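Local coordinates for protein alcohol oxidase (Myceliophthora thermophila, PDB 6F74) that binds FAD as a VAO-type flavoprotein and probably acts as an oxygen-dependent alcohol oxidase, at residues 355-360 / 460-465. Sequence-based numbering, arbitrary orientation.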
ATOM      1  N   TRP A 355       3.574  11.312  14.390  1.00 19.90           N
ATOM      2  CA  TRP A 355       3.566  11.737  15.776  1.00 20.26           C
ATOM      3  C   TRP A 355       3.396  10.578  16.742  1.00 20.42           C
ATOM      4  O   TRP A 355       2.878   9.504  16.376  1.00 20.25           O
ATOM      5  CB  TRP A 355       2.505  12.829  16.022  1.00 20.43           C
ATOM      6  CG  TRP A 355       1.031  12.425  15.845  1.00 20.40           C
ATOM      7  CD1 TRP A 355       0.301  12.513  14.720  1.00 20.20           C
ATOM      8  CD2 TRP A 355       0.136  11.941  16.866  1.00 20.69           C
ATOM      9  NE1 TRP A 355      -0.994  12.078  14.940  1.00 20.33           N
ATOM     10  CE2 TRP A 355      -1.121  11.736  16.259  1.00 20.63           C
ATOM     11  CE3 TRP A 355       0.283  11.652  18.227  1.00 21.06           C
ATOM     12  CZ2 TRP A 355      -2.217  11.232  16.959  1.00 20.93           C
ATOM     13  CZ3 TRP A 355      -0.816  11.153  18.927  1.00 21.36           C
ATOM     14  CH2 TRP A 355      -2.046  10.952  18.295  1.00 21.29           C
ATOM     15  N   PHE A 356       3.818  10.836  17.970  1.00 20.81           N
ATOM     16  CA  PHE A 356       3.892   9.835  19.020  1.00 21.11           C
ATOM     17  C   PHE A 356       3.566  10.513  20.323  1.00 21.60           C
ATOM     18  O   PHE A 356       4.159  11.554  20.651  1.00 21.78           O
ATOM     19  CB  PHE A 356       5.313   9.233  19.146  1.00 21.18           C
ATOM     20  CG  PHE A 356       5.679   8.326  18.029  1.00 20.79           C
ATOM     21  CD1 PHE A 356       5.341   6.983  18.082  1.00 20.75           C
ATOM     22  CD2 PHE A 356       6.357   8.821  16.906  1.00 20.51           C
ATOM     23  CE1 PHE A 356       5.650   6.141  17.016  1.00 20.40           C
ATOM     24  CE2 PHE A 356       6.661   7.973  15.856  1.00 20.19           C
ATOM     25  CZ  PHE A 356       6.319   6.635  15.910  1.00 20.13           C
ATOM     26  N   ARG A 357       2.660   9.924  21.070  1.00 21.88           N
ATOM     27  CA  ARG A 357       2.446  10.319  22.468  1.00 22.48           C
ATOM     28  C   ARG A 357       3.630   9.954  23.336  1.00 22.86           C
ATOM     29  O   ARG A 357       4.007  10.677  24.233  1.00 23.29           O
ATOM     30  CB  ARG A 357       1.222   9.635  23.048  1.00 22.78           C
ATOM     31  CG  ARG A 357       0.774  10.384  24.303  1.00 23.42           C
ATOM     32  CD  ARG A 357       0.366   9.519  25.483  1.00 24.04           C
ATOM     33  NE  ARG A 357      -1.002   9.075  25.348  1.00 24.11           N
ATOM     34  CZ  ARG A 357      -2.070   9.684  25.855  1.00 24.52           C
ATOM     35  NH1 ARG A 357      -1.992  10.777  26.597  1.00 24.91           N
ATOM     36  NH2 ARG A 357      -3.261   9.120  25.591  1.00 24.58           N
ATOM     37  N   SER A 358       4.200   8.799  23.057  1.00 22.73           N
ATOM     38  CA  SER A 358       5.431   8.357  23.727  1.00 23.10           C
ATOM     39  C   SER A 358       6.187   7.503  22.743  1.00 22.69           C
ATOM     40  O   SER A 358       5.570   6.785  21.949  1.00 22.30           O
ATOM     41  CB  SER A 358       5.073   7.512  24.956  1.00 23.71           C
ATOM     42  OG  SER A 358       4.527   6.284  24.511  1.00 23.50           O
ATOM     43  N   PHE A 359       7.510   7.568  22.825  1.00 22.85           N
ATOM     44  CA  PHE A 359       8.407   6.889  21.869  1.00 22.55           C
ATOM     45  C   PHE A 359       9.561   6.311  22.658  1.00 23.10           C
ATOM     46  O   PHE A 359       9.948   6.888  23.660  1.00 23.62           O
ATOM     47  CB  PHE A 359       8.924   7.929  20.867  1.00 22.19           C
ATOM     48  CG  PHE A 359       9.596   7.347  19.673  1.00 21.83           C
ATOM     49  CD1 PHE A 359       8.880   6.620  18.748  1.00 21.36           C
ATOM     50  CD2 PHE A 359      10.959   7.546  19.453  1.00 22.00           C
ATOM     51  CE1 PHE A 359       9.506   6.083  17.627  1.00 21.08           C
ATOM     52  CE2 PHE A 359      11.576   7.049  18.304  1.00 21.73           C
ATOM     53  CZ  PHE A 359      10.846   6.311  17.397  1.00 21.26           C
ATOM     54  N   PRO A 360      10.136   5.181  22.223  1.00 23.04           N
ATOM     55  CA  PRO A 360      11.203   4.614  23.071  1.00 23.68           C
ATOM     56  C   PRO A 360      12.559   5.306  22.905  1.00 23.88           C
ATOM     57  O   PRO A 360      13.562   4.650  22.740  1.00 24.10           O
ATOM     58  CB  PRO A 360      11.245   3.138  22.648  1.00 23.58           C
ATOM     59  CG  PRO A 360      10.772   3.151  21.239  1.00 22.81           C
ATOM     60  CD  PRO A 360       9.758   4.265  21.127  1.00 22.51           C
ATOM     61  N   GLY A 460      -2.938   6.325  22.033  1.00 22.77           N
ATOM     62  CA  GLY A 460      -2.656   5.033  22.628  1.00 23.03           C
ATOM     63  C   GLY A 460      -2.234   5.163  24.061  1.00 23.69           C
ATOM     64  O   GLY A 460      -2.181   6.265  24.628  1.00 23.95           O
ATOM     65  N   LYS A 461      -1.905   4.008  24.621  1.00 24.00           N
ATOM     66  CA  LYS A 461      -1.518   3.887  26.006  1.00 24.74           C
ATOM     67  C   LYS A 461      -0.040   4.288  26.090  1.00 24.61           C
ATOM     68  O   LYS A 461       0.809   3.757  25.341  1.00 24.15           O
ATOM     69  CB  LYS A 461      -1.690   2.438  26.477  1.00 25.16           C
ATOM     70  CG  LYS A 461      -2.993   1.734  26.047  1.00 25.15           C
ATOM     71  CD  LYS A 461      -3.362   0.579  26.997  1.00 25.92           C
ATOM     72  CE  LYS A 461      -4.720   0.011  26.621  1.00 26.00           C
ATOM     73  NZ  LYS A 461      -4.962  -1.350  27.198  1.00 26.58           N
ATOM     74  N   PRO A 462       0.303   5.208  27.004  1.00 25.06           N
ATOM     75  CA  PRO A 462       1.714   5.635  27.156  1.00 25.03           C
ATOM     76  C   PRO A 462       2.773   4.517  27.289  1.00 25.16           C
ATOM     77  O   PRO A 462       3.964   4.805  27.061  1.00 25.00           O
ATOM     78  CB  PRO A 462       1.668   6.464  28.427  1.00 25.76           C
ATOM     79  CG  PRO A 462       0.309   7.099  28.394  1.00 25.79           C
ATOM     80  CD  PRO A 462      -0.615   6.033  27.813  1.00 25.58           C
ATOM     81  N   GLU A 463       2.346   3.295  27.616  1.00 25.47           N
ATOM     82  CA  GLU A 463       3.206   2.131  27.761  1.00 25.67           C
ATOM     83  C   GLU A 463       3.425   1.457  26.408  1.00 24.90           C
ATOM     84  O   GLU A 463       4.435   0.750  26.206  1.00 24.87           O
ATOM     85  CB  GLU A 463       2.577   1.086  28.700  1.00 26.42           C
ATOM     86  CG  GLU A 463       1.551   1.508  29.802  1.00 27.15           C
ATOM     87  CD  GLU A 463       0.258   0.660  29.711  1.00 27.28           C
ATOM     88  OE1 GLU A 463       0.348  -0.589  29.457  1.00 27.27           O
ATOM     89  OE2 GLU A 463      -0.859   1.227  29.907  1.00 27.45           O
ATOM     90  N   GLU A 464       2.461   1.632  25.494  1.00 24.34           N
ATOM     91  CA  GLU A 464       2.492   0.948  24.222  1.00 23.68           C
ATOM     92  C   GLU A 464       2.764   1.979  23.120  1.00 23.00           C
ATOM     93  O   GLU A 464       2.091   3.062  23.077  1.00 22.91           O
ATOM     94  CB  GLU A 464       1.149   0.245  23.973  1.00 23.64           C
ATOM     95  CG  GLU A 464       0.684  -0.663  25.105  1.00 24.42           C
ATOM     96  CD  GLU A 464      -0.610  -1.437  24.702  1.00 24.36           C
ATOM     97  OE1 GLU A 464      -1.284  -1.046  23.708  1.00 23.82           O
ATOM     98  OE2 GLU A 464      -1.017  -2.420  25.388  1.00 24.94           O
ATOM     99  N   VAL A 465       3.733   1.660  22.250  1.00 22.58           N
ATOM    100  CA  VAL A 465       4.037   2.519  21.119  1.00 21.99           C
ATOM    101  C   VAL A 465       2.931   2.407  20.092  1.00 21.52           C
ATOM    102  O   VAL A 465       2.605   1.308  19.638  1.00 21.38           O
ATOM    103  CB  VAL A 465       5.370   2.185  20.433  1.00 21.76           C
ATOM    104  CG1 VAL A 465       5.666   3.240  19.347  1.00 21.28           C
ATOM    105  CG2 VAL A 465       6.488   2.187  21.476  1.00 22.33           C
TER
HETATM  106  O   HOH W   1       3.071   5.802  21.528  1.00 15.14           O
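The guanidinium of Arg357 has CG of Pro462 over one face and the carbonyl oxygen of Gly460 at its edge. The grip is side-on: NE lies 3.1 Å from Gly460 O and NH2 3.2 Å from the same oxygen, the two nitrogens coming from opposite faces of the carbonyl plane. Neither bond is quite straight, with N-H...O angles of 149° and 142°, as expected when two donors share one acceptor. Glu456 is a second partner for NH2, through a salt bridge that would offset the positive charge and, with the grip on Gly460 O, fix the group's rotation. Lower down the arginine, CD rests 3.8 Å from Pro462 CG. The Phe356 ring carries CD1 of Phe359 over the centre of one face, while CG1 of Val465, anti to its backbone N (chi1 -174°), comes in obliquely, 3.7 Å from Phe356 CE1. The other methyl, CG2, lies 3.9 Å from Pro360 CD, the two side chains crossing at about a right angle.

Strands 349-356 and 467-472 are neighbours in a seven-stranded antiparallel sheet, consistent with the substrate-side domain of VAO-type flavoproteins. Away from the FAD site, at the surface, the chain just past the first packs against the loop leading from helix 448-458 into the second. Gly460, at positive phi, ends the helical conformation, and a type I turn follows from Lys461 to Glu464.

Ser358 faces this turn and donates from OG to Pro462 O at 3.0 Å, approaching from above the carbonyl plane. Beside that bond a water lies 2.7 Å from Ser358 O and, more loosely, 3.3 Å from Glu464 O.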